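MaoC domain protein dehydratase (Chloroflexus aurantiacus, PDB 4E3E) catalyses the reversible dehydration of beta-methylmalyl-CoA to mesaconyl-CoA and water in the glyoxylate assimilation cycle. Local coordinates at residues A[197-202]-A[263-268]. Residues are numbered along the deposited sequence; the frame is centred on the assembly and turned at random.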
loop_
_atom_site.group_PDB
_atom_site.type_symbol
_atom_site.label_atom_id
_atom_site.label_comp_id
_atom_site.label_asym_id
_atom_site.label_seq_id
_atom_site.Cartn_x
_atom_site.Cartn_y
_atom_site.Cartn_z
ATOM N N ASP A 197 3.887 -21.190 29.950
ATOM C CA ASP A 197 3.456 -21.873 31.166
ATOM C C ASP A 197 1.999 -21.603 31.533
ATOM O O ASP A 197 1.380 -22.435 32.183
ATOM C CB ASP A 197 4.350 -21.485 32.350
ATOM C CG ASP A 197 5.830 -21.494 31.991
ATOM O OD1 ASP A 197 6.235 -20.722 31.095
ATOM O OD2 ASP A 197 6.591 -22.268 32.611
ATOM N N ASP A 198 1.453 -20.462 31.109
ATOM C CA ASP A 198 0.146 -20.009 31.596
ATOM C C ASP A 198 -1.038 -20.466 30.748
ATOM O O ASP A 198 -2.189 -20.342 31.167
ATOM C CB ASP A 198 0.125 -18.480 31.742
ATOM C CG ASP A 198 1.319 -17.953 32.511
ATOM O OD1 ASP A 198 1.646 -18.511 33.580
ATOM O OD2 ASP A 198 1.936 -16.976 32.038
ATOM N N TYR A 199 -0.759 -20.984 29.556
ATOM C CA TYR A 199 -1.817 -21.466 28.677
ATOM C C TYR A 199 -2.244 -22.880 29.075
ATOM O O TYR A 199 -1.415 -23.692 29.487
ATOM C CB TYR A 199 -1.378 -21.354 27.211
ATOM C CG TYR A 199 -1.451 -19.932 26.724
ATOM C CD1 TYR A 199 -0.378 -19.051 26.905
ATOM C CD2 TYR A 199 -2.625 -19.439 26.128
ATOM C CE1 TYR A 199 -0.461 -17.732 26.486
ATOM C CE2 TYR A 199 -2.716 -18.116 25.708
ATOM C CZ TYR A 199 -1.632 -17.277 25.882
ATOM O OH TYR A 199 -1.721 -15.982 25.462
ATOM N N GLU A 200 -3.546 -23.149 28.993
ATOM C CA GLU A 200 -4.108 -24.436 29.389
ATOM C C GLU A 200 -4.526 -25.214 28.156
ATOM O O GLU A 200 -5.291 -24.707 27.328
ATOM C CB GLU A 200 -5.320 -24.240 30.308
ATOM C CG GLU A 200 -4.979 -23.632 31.660
ATOM C CD GLU A 200 -6.158 -22.928 32.309
ATOM O OE1 GLU A 200 -7.297 -23.449 32.238
ATOM O OE2 GLU A 200 -5.946 -21.845 32.897
ATOM N N VAL A 201 -4.024 -26.441 28.034
ATOM C CA VAL A 201 -4.369 -27.309 26.902
ATOM C C VAL A 201 -5.882 -27.529 26.917
ATOM O O VAL A 201 -6.456 -27.835 27.962
ATOM C CB VAL A 201 -3.616 -28.651 26.985
ATOM C CG1 VAL A 201 -4.107 -29.610 25.908
ATOM C CG2 VAL A 201 -2.099 -28.428 26.865
ATOM N N GLY A 202 -6.511 -27.313 25.792
ATOM C CA GLY A 202 -7.942 -27.387 25.667
ATOM C C GLY A 202 -8.688 -26.092 25.866
ATOM O O GLY A 202 -9.831 -26.008 25.551
ATOM N N ASN A 263 -4.873 -10.609 20.016
ATOM C CA ASN A 263 -5.712 -10.436 21.179
ATOM C C ASN A 263 -5.927 -11.800 21.824
ATOM O O ASN A 263 -6.919 -12.481 21.538
ATOM C CB ASN A 263 -7.066 -9.790 20.804
ATOM C CG ASN A 263 -7.861 -9.382 22.030
ATOM O OD1 ASN A 263 -7.307 -9.276 23.124
ATOM N ND2 ASN A 263 -9.167 -9.151 21.859
ATOM N N GLY A 264 -4.973 -12.219 22.658
ATOM C CA GLY A 264 -5.105 -13.473 23.406
ATOM C C GLY A 264 -3.932 -14.414 23.225
ATOM O O GLY A 264 -3.740 -15.341 24.032
ATOM N N LEU A 265 -3.158 -14.190 22.160
ATOM C CA LEU A 265 -1.942 -14.970 21.909
ATOM C C LEU A 265 -0.737 -14.074 21.592
ATOM O O LEU A 265 0.106 -14.438 20.778
ATOM C CB LEU A 265 -2.187 -15.986 20.779
ATOM C CG LEU A 265 -3.054 -17.196 21.153
ATOM C CD1 LEU A 265 -3.610 -17.886 19.920
ATOM C CD2 LEU A 265 -2.278 -18.176 22.040
ATOM N N ALA A 266 -0.653 -12.914 22.248
ATOM C CA ALA A 266 0.380 -11.913 21.953
ATOM C C ALA A 266 1.820 -12.444 22.047
ATOM O O ALA A 266 2.682 -12.018 21.278
ATOM C CB ALA A 266 0.209 -10.689 22.847
ATOM N N ASN A 267 2.087 -13.369 22.970
ATOM C CA ASN A 267 3.459 -13.894 23.104
ATOM C C ASN A 267 3.779 -15.061 22.170
ATOM O O ASN A 267 4.900 -15.593 22.200
ATOM C CB ASN A 267 3.797 -14.218 24.573
ATOM C CG ASN A 267 4.047 -12.961 25.389
ATOM O OD1 ASN A 267 3.481 -12.779 26.472
ATOM N ND2 ASN A 267 4.885 -12.078 24.864
ATOM N N ALA A 268 2.802 -15.448 21.330
ATOM C CA ALA A 268 3.049 -16.432 20.272
ATOM C C ALA A 268 3.840 -15.729 19.173
ATOM O O ALA A 268 3.292 -15.352 18.128
ATOM C CB ALA A 268 1.746 -17.007 19.731
HETATM O O HOH W 1 0.451 -14.307 25.273
#
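Y199 reaches from the loop before strand 204-212 to the backbone of G264, in the 263-268 segment that helix 250-265 leads into, and illustrates how a single tyrosine can join two distant pieces of chain. With CG anti to the carbonyl carbon (chi1 -76°), the Y199 ring is directed toward 263-268, which brings its OH to G264. The OH donates to the carbonyl O of G264 at 2.6 Å, an acceptor lying at the ring's edge, close to the ring plane. The hydroxyl stands 38° out of the G264 carbonyl plane, so the bond does not follow a lone pair. A water, also near the ring plane, donates to Y199 OH (2.7 Å) and accepts from N267 N (3.0 Å), which ties the same hydroxyl to the type I turn L265-A268. L265 meets the ring obliquely, its CD2 lying 3.7 Å from Y199 CE2. A phenylalanine in place of Y199 would probably keep the apolar contact with L265 but leave the G264 carbonyl and the water without their hydroxyl partner. K4 of the second subunit makes a cation-pi contact with the tyrosine ring. Around this pair the hotdog-fold sheet provides the walls: L265 touches H207 and S293, and Y199 packs on I205 of strand 204-212, I295 of strand 288-300 and M348 of strand 338-349.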